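Local coordinates for hypothetical nigD-like protein (Bacteroides caccae, PDB 3QWN) that is of unknown function but is probably an immunity protein (antitoxin) of the NigD-like family, at residues A[128-133]-A[164-169]; A[114-119]-A[145-150]; A[30-35]-A[57-62]; A[10-15]-A[74-79]; A[189-192]-A[196-199]. All coordinates share one frame; numbering follows the deposited sequence.

Contact 1 (A[128-133]-A[164-169])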
# COMPACT_ATOMS: atom_id res chain seq x y z
N PHE A 128 -7.42 2.77 7.60
CA PHE A 128 -7.51 2.82 6.15
C PHE A 128 -8.19 1.56 5.61
O PHE A 128 -8.02 0.48 6.17
CB PHE A 128 -6.13 2.99 5.52
CG PHE A 128 -5.48 4.31 5.84
CD1 PHE A 128 -5.84 5.47 5.16
CD2 PHE A 128 -4.50 4.39 6.83
CE1 PHE A 128 -5.26 6.70 5.48
CE2 PHE A 128 -3.90 5.61 7.13
CZ PHE A 128 -4.30 6.76 6.47
N GLY A 129 -8.91 1.74 4.50
CA GLY A 129 -9.55 0.68 3.75
C GLY A 129 -9.79 1.11 2.32
O GLY A 129 -9.54 2.26 1.96
N ILE A 130 -10.28 0.19 1.50
CA ILE A 130 -10.66 0.42 0.12
C ILE A 130 -12.10 -0.03 -0.05
O ILE A 130 -12.42 -1.20 0.20
CB ILE A 130 -9.70 -0.29 -0.88
CG1 ILE A 130 -8.25 0.31 -0.85
CG2 ILE A 130 -10.29 -0.30 -2.32
CD1 ILE A 130 -8.08 1.81 -1.39
N VAL A 131 -12.96 0.91 -0.45
CA VAL A 131 -14.37 0.63 -0.75
C VAL A 131 -14.42 0.28 -2.23
O VAL A 131 -14.09 1.10 -3.08
CB VAL A 131 -15.31 1.79 -0.36
CG1 VAL A 131 -16.77 1.37 -0.51
CG2 VAL A 131 -15.03 2.27 1.07
N GLU A 132 -14.79 -0.97 -2.52
CA GLU A 132 -14.83 -1.55 -3.85
C GLU A 132 -16.23 -1.48 -4.49
O GLU A 132 -17.24 -1.82 -3.86
CB GLU A 132 -14.37 -3.01 -3.76
CG GLU A 132 -14.29 -3.76 -5.08
CD GLU A 132 -14.08 -5.25 -4.90
OE1 GLU A 132 -14.96 -5.92 -4.31
OE2 GLU A 132 -13.02 -5.75 -5.34
N ASP A 133 -16.25 -1.06 -5.76
CA ASP A 133 -17.45 -1.03 -6.60
C ASP A 133 -17.12 -1.76 -7.89
O ASP A 133 -16.25 -1.32 -8.64
CB ASP A 133 -17.96 0.40 -6.85
CG ASP A 133 -19.01 0.48 -7.95
OD1 ASP A 133 -19.95 -0.33 -7.94
OD2 ASP A 133 -18.88 1.35 -8.83
N LEU A 164 0.29 2.53 1.84
CA LEU A 164 -0.70 1.51 1.51
C LEU A 164 -0.24 0.65 0.32
O LEU A 164 0.29 1.18 -0.64
CB LEU A 164 -2.06 2.17 1.18
CG LEU A 164 -3.01 2.47 2.34
CD1 LEU A 164 -2.52 3.63 3.21
CD2 LEU A 164 -4.36 2.79 1.81
N SER A 165 -0.50 -0.65 0.37
CA SER A 165 -0.24 -1.58 -0.72
C SER A 165 -1.51 -2.37 -0.86
O SER A 165 -1.79 -3.22 -0.01
CB SER A 165 0.97 -2.47 -0.43
OG SER A 165 2.15 -2.00 -1.06
N VAL A 166 -2.36 -1.98 -1.82
CA VAL A 166 -3.64 -2.63 -2.04
C VAL A 166 -3.43 -3.92 -2.86
O VAL A 166 -3.07 -3.81 -4.04
CB VAL A 166 -4.67 -1.68 -2.74
CG1 VAL A 166 -6.04 -2.34 -2.80
CG2 VAL A 166 -4.76 -0.33 -2.04
N PRO A 167 -3.68 -5.13 -2.28
CA PRO A 167 -3.53 -6.38 -3.08
C PRO A 167 -4.51 -6.49 -4.24
O PRO A 167 -5.69 -6.20 -4.07
CB PRO A 167 -3.78 -7.49 -2.05
CG PRO A 167 -4.59 -6.84 -0.97
CD PRO A 167 -4.12 -5.42 -0.90
N LEU A 168 -4.03 -6.90 -5.42
CA LEU A 168 -4.87 -6.98 -6.62
C LEU A 168 -5.02 -8.42 -7.16
O LEU A 168 -5.51 -8.62 -8.27
CB LEU A 168 -4.31 -6.06 -7.73
CG LEU A 168 -4.05 -4.60 -7.40
CD1 LEU A 168 -3.27 -3.93 -8.52
CD2 LEU A 168 -5.33 -3.87 -7.08
N ASP A 169 -4.66 -9.42 -6.34
CA ASP A 169 -4.73 -10.85 -6.67
C ASP A 169 -6.17 -11.32 -6.94
O ASP A 169 -6.36 -12.19 -7.80
CB ASP A 169 -4.08 -11.68 -5.56
CG ASP A 169 -2.67 -11.23 -5.21
OD1 ASP A 169 -1.81 -11.21 -6.12
OD2 ASP A 169 -2.45 -10.81 -4.06

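Contact 2 (A[114-119]-A[145-150])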
# COMPACT_ATOMS: atom_id res chain seq x y z
N MSE A 114 0.78 3.31 -2.71
CA MSE A 114 0.60 4.73 -2.55
C MSE A 114 1.21 5.20 -1.28
O MSE A 114 1.23 4.48 -0.27
CB MSE A 114 -0.89 5.19 -2.64
CG MSE A 114 -1.77 4.81 -1.46
SE MSE A 114 -3.69 5.07 -1.92
CE MSE A 114 -3.86 3.59 -3.17
N ILE A 115 1.72 6.44 -1.36
CA ILE A 115 2.26 7.22 -0.27
C ILE A 115 1.26 8.35 -0.05
O ILE A 115 0.98 9.12 -0.98
CB ILE A 115 3.68 7.74 -0.55
CG1 ILE A 115 4.64 6.58 -0.87
CG2 ILE A 115 4.16 8.57 0.63
CD1 ILE A 115 6.06 7.03 -1.32
N LEU A 116 0.71 8.42 1.15
CA LEU A 116 -0.24 9.47 1.50
C LEU A 116 0.38 10.46 2.45
O LEU A 116 1.29 10.12 3.20
CB LEU A 116 -1.50 8.87 2.16
CG LEU A 116 -2.24 7.74 1.42
CD1 LEU A 116 -3.40 7.24 2.27
CD2 LEU A 116 -2.74 8.20 0.03
N ASN A 117 -0.12 11.69 2.43
CA ASN A 117 0.26 12.68 3.43
C ASN A 117 -0.99 12.99 4.23
O ASN A 117 -2.06 13.27 3.67
CB ASN A 117 0.92 13.96 2.88
CG ASN A 117 1.48 14.78 4.01
OD1 ASN A 117 2.48 14.41 4.65
ND2 ASN A 117 0.75 15.84 4.39
N LEU A 118 -0.84 12.88 5.54
CA LEU A 118 -1.85 13.09 6.57
C LEU A 118 -1.45 14.21 7.48
O LEU A 118 -0.25 14.44 7.69
CB LEU A 118 -1.91 11.79 7.43
CG LEU A 118 -2.83 10.68 7.03
CD1 LEU A 118 -2.34 9.98 5.78
CD2 LEU A 118 -2.88 9.68 8.14
N LYS A 119 -2.42 14.83 8.10
CA LYS A 119 -2.22 15.79 9.16
C LYS A 119 -2.79 15.08 10.39
O LYS A 119 -3.97 14.71 10.41
CB LYS A 119 -2.85 17.18 8.85
CG LYS A 119 -1.97 18.08 7.97
CD LYS A 119 -1.13 19.08 8.79
CE LYS A 119 -0.65 20.28 7.99
NZ LYS A 119 0.16 21.20 8.85
N MSE A 145 -12.38 2.10 -6.87
CA MSE A 145 -11.85 2.08 -5.51
C MSE A 145 -11.98 3.44 -4.87
O MSE A 145 -11.62 4.45 -5.47
CB MSE A 145 -10.39 1.65 -5.49
CG MSE A 145 -10.17 0.23 -5.93
SE MSE A 145 -8.36 -0.29 -5.58
CE MSE A 145 -8.39 -2.04 -6.44
N LEU A 146 -12.51 3.47 -3.66
CA LEU A 146 -12.64 4.70 -2.89
C LEU A 146 -11.90 4.50 -1.60
O LEU A 146 -12.11 3.49 -0.92
CB LEU A 146 -14.11 5.07 -2.62
CG LEU A 146 -14.39 6.25 -1.66
CD1 LEU A 146 -13.76 7.59 -2.17
CD2 LEU A 146 -15.89 6.42 -1.46
N LEU A 147 -10.99 5.44 -1.27
CA LEU A 147 -10.25 5.35 -0.03
C LEU A 147 -11.16 5.59 1.18
O LEU A 147 -11.90 6.58 1.23
CB LEU A 147 -9.06 6.33 0.00
CG LEU A 147 -8.16 6.24 1.24
CD1 LEU A 147 -7.30 5.00 1.22
CD2 LEU A 147 -7.35 7.47 1.42
N TYR A 148 -11.09 4.66 2.13
CA TYR A 148 -11.71 4.77 3.43
C TYR A 148 -10.62 5.26 4.38
O TYR A 148 -9.53 4.66 4.44
CB TYR A 148 -12.30 3.42 3.87
CG TYR A 148 -12.77 3.38 5.31
CD1 TYR A 148 -11.86 3.22 6.36
CD2 TYR A 148 -14.12 3.42 5.63
CE1 TYR A 148 -12.28 3.20 7.68
CE2 TYR A 148 -14.56 3.35 6.95
CZ TYR A 148 -13.63 3.25 7.98
OH TYR A 148 -14.03 3.18 9.29
N HIS A 149 -10.88 6.34 5.12
CA HIS A 149 -9.94 6.84 6.10
C HIS A 149 -10.70 7.37 7.30
O HIS A 149 -11.44 8.35 7.19
CB HIS A 149 -8.96 7.90 5.53
CG HIS A 149 -8.10 8.56 6.58
ND1 HIS A 149 -7.85 9.92 6.54
CD2 HIS A 149 -7.52 8.04 7.69
CE1 HIS A 149 -7.10 10.18 7.61
NE2 HIS A 149 -6.89 9.07 8.34
N ASP A 150 -10.50 6.71 8.45
CA ASP A 150 -11.08 7.11 9.73
C ASP A 150 -9.95 7.61 10.61
O ASP A 150 -9.09 6.83 11.01
CB ASP A 150 -11.83 5.93 10.37
CG ASP A 150 -12.61 6.23 11.64
OD1 ASP A 150 -12.81 7.44 11.96
OD2 ASP A 150 -13.05 5.26 12.30

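Contact 3 (A[30-35]-A[57-62])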
# COMPACT_ATOMS: atom_id res chain seq x y z
N PRO A 30 13.08 -6.56 -3.28
CA PRO A 30 12.73 -5.21 -3.75
C PRO A 30 11.64 -5.28 -4.81
O PRO A 30 11.45 -6.32 -5.42
CB PRO A 30 14.05 -4.68 -4.35
CG PRO A 30 15.11 -5.65 -3.96
CD PRO A 30 14.43 -6.96 -3.75
N ASP A 31 10.92 -4.19 -5.02
CA ASP A 31 9.88 -4.19 -6.05
C ASP A 31 10.52 -4.18 -7.45
O ASP A 31 10.05 -4.87 -8.35
CB ASP A 31 8.96 -2.97 -5.84
CG ASP A 31 7.78 -3.20 -4.92
OD1 ASP A 31 7.74 -4.26 -4.23
OD2 ASP A 31 6.87 -2.34 -4.90
N ASN A 32 11.64 -3.45 -7.58
CA ASN A 32 12.42 -3.21 -8.80
C ASN A 32 13.41 -4.35 -9.17
O ASN A 32 13.79 -4.43 -10.34
CB ASN A 32 13.19 -1.87 -8.69
CG ASN A 32 13.89 -1.57 -7.35
OD1 ASN A 32 14.55 -2.42 -6.72
ND2 ASN A 32 13.83 -0.31 -6.92
N GLY A 33 13.82 -5.18 -8.22
CA GLY A 33 14.80 -6.23 -8.49
C GLY A 33 14.48 -7.62 -8.00
O GLY A 33 13.35 -7.93 -7.61
N GLU A 34 15.49 -8.50 -8.08
CA GLU A 34 15.41 -9.89 -7.68
C GLU A 34 15.60 -10.00 -6.16
O GLU A 34 16.14 -9.09 -5.53
CB GLU A 34 16.49 -10.68 -8.45
CG GLU A 34 16.01 -11.98 -9.09
CD GLU A 34 15.13 -11.84 -10.32
OE1 GLU A 34 15.62 -11.32 -11.36
OE2 GLU A 34 13.96 -12.27 -10.26
N ALA A 35 15.17 -11.11 -5.58
CA ALA A 35 15.27 -11.43 -4.15
C ALA A 35 16.72 -11.42 -3.71
O ALA A 35 17.60 -11.87 -4.46
CB ALA A 35 14.66 -12.80 -3.87
N SER A 57 10.98 -0.20 4.18
CA SER A 57 12.32 -0.46 4.68
C SER A 57 13.34 0.49 4.12
O SER A 57 13.30 0.87 2.95
CB SER A 57 12.74 -1.89 4.31
OG SER A 57 14.01 -2.27 4.80
N ASN A 58 14.31 0.81 4.97
CA ASN A 58 15.55 1.46 4.62
C ASN A 58 16.59 0.35 4.62
O ASN A 58 16.84 -0.29 5.64
CB ASN A 58 15.93 2.62 5.54
CG ASN A 58 17.20 3.31 5.10
OD1 ASN A 58 18.27 3.04 5.60
ND2 ASN A 58 17.13 4.13 4.08
N TYR A 59 17.16 0.08 3.45
CA TYR A 59 18.14 -0.97 3.31
C TYR A 59 19.12 -0.58 2.23
O TYR A 59 18.80 0.26 1.38
CB TYR A 59 17.43 -2.32 2.93
CG TYR A 59 16.97 -2.38 1.49
CD1 TYR A 59 15.78 -1.78 1.09
CD2 TYR A 59 17.75 -3.00 0.52
CE1 TYR A 59 15.35 -1.83 -0.24
CE2 TYR A 59 17.35 -3.03 -0.82
CZ TYR A 59 16.14 -2.46 -1.20
OH TYR A 59 15.73 -2.50 -2.52
N GLU A 60 20.26 -1.27 2.18
CA GLU A 60 21.17 -1.05 1.07
C GLU A 60 21.63 -2.40 0.53
O GLU A 60 21.65 -3.40 1.24
CB GLU A 60 22.34 -0.12 1.44
CG GLU A 60 23.52 -0.72 2.17
CD GLU A 60 24.66 0.26 2.29
OE1 GLU A 60 24.77 1.16 1.43
OE2 GLU A 60 25.47 0.11 3.24
N THR A 61 21.97 -2.40 -0.75
CA THR A 61 22.48 -3.55 -1.48
C THR A 61 24.01 -3.46 -1.52
O THR A 61 24.54 -2.42 -1.93
CB THR A 61 21.84 -3.52 -2.87
OG1 THR A 61 20.46 -3.82 -2.69
CG2 THR A 61 22.49 -4.46 -3.86
N LEU A 62 24.73 -4.54 -1.10
CA LEU A 62 26.20 -4.56 -1.18
C LEU A 62 26.62 -5.64 -2.14
O LEU A 62 26.22 -6.80 -1.98
CB LEU A 62 26.88 -4.81 0.19
CG LEU A 62 26.35 -4.17 1.45
CD1 LEU A 62 26.84 -4.94 2.61
CD2 LEU A 62 26.80 -2.76 1.57

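Contact 4 (A[10-15]-A[74-79])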
# COMPACT_ATOMS: atom_id res chain seq x y z
N VAL A 10 14.42 9.41 6.94
CA VAL A 10 14.92 8.17 6.36
C VAL A 10 14.13 7.84 5.09
O VAL A 10 12.89 7.90 5.09
CB VAL A 10 14.88 7.00 7.37
N LYS A 11 14.85 7.53 4.00
CA LYS A 11 14.28 7.14 2.71
C LYS A 11 13.79 5.69 2.83
O LYS A 11 14.57 4.80 3.19
CB LYS A 11 15.31 7.33 1.58
CG LYS A 11 14.71 7.39 0.18
N LEU A 12 12.50 5.45 2.58
CA LEU A 12 11.86 4.14 2.71
C LEU A 12 11.37 3.61 1.40
O LEU A 12 10.83 4.36 0.59
CB LEU A 12 10.68 4.25 3.68
CG LEU A 12 11.00 4.56 5.16
CD1 LEU A 12 9.71 4.68 5.94
CD2 LEU A 12 11.87 3.47 5.79
N GLU A 13 11.50 2.32 1.19
CA GLU A 13 11.03 1.63 -0.01
C GLU A 13 9.99 0.56 0.33
O GLU A 13 10.05 -0.02 1.41
CB GLU A 13 12.20 0.92 -0.69
CG GLU A 13 13.04 1.73 -1.65
CD GLU A 13 14.13 0.91 -2.33
OE1 GLU A 13 13.82 -0.13 -2.96
OE2 GLU A 13 15.31 1.30 -2.15
N PHE A 14 9.07 0.27 -0.60
CA PHE A 14 8.09 -0.82 -0.53
C PHE A 14 8.83 -2.07 -0.90
O PHE A 14 9.39 -2.15 -2.00
CB PHE A 14 6.91 -0.57 -1.54
CG PHE A 14 5.92 0.52 -1.16
CD1 PHE A 14 6.27 1.86 -1.23
CD2 PHE A 14 4.64 0.19 -0.71
CE1 PHE A 14 5.37 2.86 -0.82
CE2 PHE A 14 3.74 1.19 -0.33
CZ PHE A 14 4.10 2.52 -0.42
N VAL A 15 8.89 -3.04 0.01
CA VAL A 15 9.59 -4.33 -0.20
C VAL A 15 8.76 -5.43 0.43
O VAL A 15 7.76 -5.18 1.15
CB VAL A 15 11.06 -4.34 0.39
CG1 VAL A 15 11.96 -3.28 -0.27
CG2 VAL A 15 11.08 -4.21 1.92
N SER A 74 16.23 -0.08 8.59
CA SER A 74 14.92 0.16 9.25
C SER A 74 13.83 -0.65 8.59
O SER A 74 13.95 -0.99 7.44
CB SER A 74 14.55 1.64 9.31
OG SER A 74 14.01 2.09 8.09
N LEU A 75 12.83 -1.01 9.37
CA LEU A 75 11.64 -1.75 8.95
C LEU A 75 10.45 -1.21 9.64
O LEU A 75 10.51 -0.94 10.84
CB LEU A 75 11.71 -3.25 9.28
CG LEU A 75 12.54 -4.16 8.42
CD1 LEU A 75 12.59 -5.56 9.05
CD2 LEU A 75 12.01 -4.25 6.98
N GLN A 76 9.36 -1.07 8.90
CA GLN A 76 8.09 -0.68 9.50
C GLN A 76 6.95 -1.24 8.67
O GLN A 76 7.11 -1.56 7.50
CB GLN A 76 7.97 0.83 9.73
CG GLN A 76 7.73 1.65 8.49
CD GLN A 76 7.75 3.11 8.83
OE1 GLN A 76 8.77 3.67 9.28
NE2 GLN A 76 6.64 3.76 8.59
N SER A 77 5.82 -1.40 9.30
CA SER A 77 4.65 -1.94 8.66
C SER A 77 4.03 -0.93 7.70
O SER A 77 4.30 0.28 7.74
CB SER A 77 3.63 -2.33 9.72
OG SER A 77 3.13 -1.18 10.37
N LEU A 78 3.18 -1.46 6.82
CA LEU A 78 2.36 -0.68 5.91
C LEU A 78 0.97 -1.30 5.95
O LEU A 78 0.80 -2.42 6.48
CB LEU A 78 2.94 -0.57 4.49
CG LEU A 78 3.32 -1.82 3.70
CD1 LEU A 78 2.11 -2.54 3.18
CD2 LEU A 78 4.11 -1.44 2.49
N VAL A 79 -0.04 -0.58 5.45
CA VAL A 79 -1.43 -1.06 5.47
C VAL A 79 -1.64 -1.83 4.18
O VAL A 79 -1.29 -1.32 3.11
CB VAL A 79 -2.45 0.10 5.66
CG1 VAL A 79 -3.85 -0.43 5.91
CG2 VAL A 79 -2.03 1.02 6.81

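Contact 5 (A[189-192]-A[196-199])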
# COMPACT_ATOMS: atom_id res chain seq x y z
N THR A 189 -9.99 14.72 -0.24
CA THR A 189 -8.87 15.64 -0.00
C THR A 189 -9.42 17.05 0.19
O THR A 189 -10.60 17.29 -0.08
CB THR A 189 -7.87 15.55 -1.19
OG1 THR A 189 -6.62 16.15 -0.82
CG2 THR A 189 -8.43 16.13 -2.49
N TYR A 190 -8.59 17.99 0.65
CA TYR A 190 -9.03 19.38 0.80
C TYR A 190 -8.77 20.15 -0.48
O TYR A 190 -7.71 19.97 -1.08
CB TYR A 190 -8.30 20.08 1.95
CG TYR A 190 -8.76 19.66 3.33
CD1 TYR A 190 -10.08 19.87 3.74
CD2 TYR A 190 -7.86 19.11 4.26
CE1 TYR A 190 -10.51 19.51 5.02
CE2 TYR A 190 -8.28 18.76 5.54
CZ TYR A 190 -9.59 18.97 5.92
OH TYR A 190 -10.01 18.62 7.19
N ASP A 191 -9.72 21.04 -0.87
CA ASP A 191 -9.51 21.90 -2.04
C ASP A 191 -8.70 23.13 -1.60
O ASP A 191 -8.28 23.20 -0.43
CB ASP A 191 -10.84 22.28 -2.74
CG ASP A 191 -11.90 23.03 -1.94
OD1 ASP A 191 -11.54 23.71 -0.96
OD2 ASP A 191 -13.08 22.98 -2.33
N LYS A 192 -8.49 24.10 -2.52
CA LYS A 192 -7.75 25.35 -2.27
C LYS A 192 -8.33 26.15 -1.08
O LYS A 192 -7.56 26.81 -0.38
CB LYS A 192 -7.76 26.23 -3.53
N ALA A 196 -13.43 19.65 2.13
CA ALA A 196 -13.19 18.25 1.79
C ALA A 196 -14.00 17.87 0.57
O ALA A 196 -15.22 18.04 0.58
CB ALA A 196 -13.55 17.36 2.96
N ILE A 197 -13.32 17.43 -0.51
CA ILE A 197 -13.94 17.04 -1.77
C ILE A 197 -13.44 15.67 -2.23
O ILE A 197 -12.29 15.32 -1.94
CB ILE A 197 -13.73 18.11 -2.89
CG1 ILE A 197 -12.24 18.42 -3.13
CG2 ILE A 197 -14.52 19.38 -2.57
CD1 ILE A 197 -11.65 17.87 -4.42
N GLU A 198 -14.28 14.92 -2.97
CA GLU A 198 -13.91 13.63 -3.53
C GLU A 198 -13.12 13.89 -4.82
O GLU A 198 -13.67 14.51 -5.74
CB GLU A 198 -15.16 12.77 -3.77
CG GLU A 198 -14.88 11.33 -4.19
CD GLU A 198 -16.11 10.56 -4.59
OE1 GLU A 198 -16.74 10.92 -5.62
OE2 GLU A 198 -16.46 9.59 -3.88
N SER A 199 -11.84 13.48 -4.86
CA SER A 199 -10.97 13.68 -6.02
C SER A 199 -11.01 12.48 -6.96
O SER A 199 -10.80 11.35 -6.54
CB SER A 199 -9.54 13.97 -5.60
OG SER A 199 -8.71 14.13 -6.74

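Contact 1 (A[128-133]-A[164-169])
L164 and V166 meet F128 and I130 between the two sheets of the C-terminal beta sandwich. Segment 164-169 closes strand 158-167 at the border of the three-stranded antiparallel sheet, while segment 128-133 lies in the five-stranded sheet that packs over it. The paired CA atoms of F128 and L164 are 8.3 Å apart, so side chains alone bridge the gap, with no hydrogen bond across it. L164 comes first. Its CG lies beside the backbone N (chi1 -87°), anti to the carbonyl carbon, which sends its methyls toward F128; CD1 makes a CH-pi contact over one face of that ring, 4.2 Å from the centroid and 19° off the normal. The second branch, CD2, rests 4.1 Å from F128 CB. Leucine and phenylalanine cross at about a right angle. Further packing holds the F128 ring: it stacks with H149 and touches L116 and L118. The next residue, S165, gives its OG to hydrogen bonds with N113 OD1 and R54 NE and takes no part here. V166 returns to the interface and meets I130 tip to tip, with P83 touching both. Beyond the strand, L168 packs on M145 and I183. Past the apolar contact, K170 and Y171 link the two chain regions through E132 OE2, by a salt bridge and a hydrogen bond. In the valine-isoleucine pair both methyls of V166 close on one carbon: I130 CG1 is 3.7 Å from V166 CG2 and 4.0 Å from V166 CG1.

Contact 2 (A[114-119]-A[145-150])
L116 and L147 point at each other and meet tip to tip, L116 CD1 lying 4.0 Å from L147 CD2. The two reach this point by different routes: L147 holds its CG trans to the backbone N (chi1 -176°), whereas L116 has its CG beside its own backbone N (chi1 -53°). Two residues further along each strand, L118 and H149 also come from opposite directions. Here a methyl meets a flat ring: L118 CD2 approaches the imidazole obliquely and stops 4.1 Å from H149 NE2. The backbones stay well apart, 10.9 Å between the CA atoms of L116 and L147, the separation of facing sheets in a beta sandwich. Strand 111-120 is the middle strand of the three-stranded sheet, and strand 142-150 is the middle strand of the five-stranded one. A162 touches L118 and V100 touches H149, while F185 and Y187 pack against L147. The buried imidazole has polar partners at both nitrogens: H149 ND1 is hydrogen-bonded to the carbonyl oxygen of D98, and H149 NE2 to H126 ND1. These two bonds would fix the rotation of the ring against which L118 CD2 lies.

Contact 3 (A[30-35]-A[57-62])
With chi1 at 75°, Y59 sets its CG between the backbone N and the carbonyl carbon, which directs the ring axis and its hydroxyl toward P30; chi2 of -81° sets the plane of the ring. Both residues belong to the NigD-like N-terminal OB domain. P30 stands where strand 25-30 gives way to the loop leading to strand 36-41, and Y59 rides on strand 52-63. The two side chains cross at about a right angle. It is the pyrrolidine that receives the phenol, P30 CB lying 3.3 Å from Y59 OH, while P30 CG lies obliquely to the aromatic ring, 4.3 Å from Y59 CZ. The hydroxyl is not left to carbon alone, since it is hydrogen-bonded to E13 OE1 on strand 13-19. L28 and V15 touch the tyrosine too, so it spans from its own strand to strands 13-19 and 25-30. On the outer side, N32 approaches loosely and makes no hydrogen bond to the tyrosine; it also touches E13. The loop itself is tied down elsewhere, through a salt bridge from D31 OD1 to R54 NH1 and a hydrogen bond from R109 NE to D31 O. The remaining close approach to the phenol oxygen is P30 CG, 3.5 Å from Y59 OH.

Contact 4 (A[10-15]-A[74-79])
F14 and L78 form the buried, all-carbon end of this contact, and L12 with S74 and Q76 its outer end. L78 CD2 settles obliquely against the F14 ring, 3.6 Å from F14 CD2 and 3.9 Å from F14 CE2. The chi1 of L78 (54°) folds its CG in between the backbone N and the carbonyl carbon, turning a methyl toward the phenylalanine. W106 meets F14 edge-to-face, I115 and N113 add to the packing, and S165 touches both F14 and L78. This end therefore sits where the N-terminal OB domain leans on the three-stranded sheet of the C-terminal sandwich. Toward solvent the partners change. L12 CD2 lies 3.4 Å from S74 OG, and L12 CD1 rests 3.6 Å from OE1 of the exposed Q76, whose extended chain crosses the leucine at about a right angle. Y163 and M56 touch L12 as well. The two segments are not paired strands: strand 52-63 runs between them, bonding through S57 to E13 and through N58 to S74, and their touching parts diverge by 47°. S74 OG makes a weak hydrogen bond to N58 N, and the meeting of oxygens with leucine methyls is van der Waals contact. With no hydrogen bond joining the segments, the F14-L78 end is apolar and more enclosed, whereas at the L12 end a leucine lies against polar side chains.

Contact 5 (A[189-192]-A[196-199])
The carbonyl oxygen of T189 is gripped twice by the opposite strand of a beta hairpin, strands 181-190 and 196-209, strand 196-209 being the edge strand of the five-stranded sheet. I197 N donates to T189 O at 2.8 Å in a nearly straight bond (172°), and the CA-H of A196 adds a weaker contact, its CA 3.3 Å from the same oxygen. T189 N returns a bond to I197 O at 2.9 Å, which makes T189 and I197 an antiparallel hydrogen-bonded pair. Y190 and A196 form the neighbouring non-hydrogen-bonded pair and project from the other face, where P99 touches both. The Y190 ring meets the backbone of its partner obliquely, with CD1 3.7 Å from A196 N, and its OH is hydrogen-bonded to E156. On the face of T189, the CG2 methyl of that residue packs 3.9 Å from S199 CB and also touches I197 CD1, while its OG1 is hydrogen-bonded to V100 O. D191 organises the turn: its OD1 accepts from D193 N, an Asx turn, and is hydrogen-bonded to T195 OG1. Because chi1 of D191 is 60°, the carboxylate folds back over the hairpin and crosses I197 at about a right angle. The isoleucine is thereby flanked on both branches, with D191 OD2 3.9 Å from I197 CG2 and D191 CB 4.1 Å from I197 CG1.

Overall arrangement
Contacts 1 and 2 are buried and join the two sheets of the C-terminal sandwich mainly by apolar side chains, with an imidazole in contact 2; their segments alternate along the chain, and the neighbouring strands 127-133 and 142-150 share backbone bonds. Contact 5, at the surface of the same five-stranded sheet, is dominated instead by backbone hydrogen bonds within one hairpin. Contacts 3 and 4 lie in the N-terminal domain around strand 52-63, the first partly buried, the second at the surface; contact 3 and the outer end of contact 4 set carbon against oxygen. Of these two, contact 4 alone touches contacts 1 and 2, through F14. Contacts 3 and 5 are farthest apart, about 35 Å between centres.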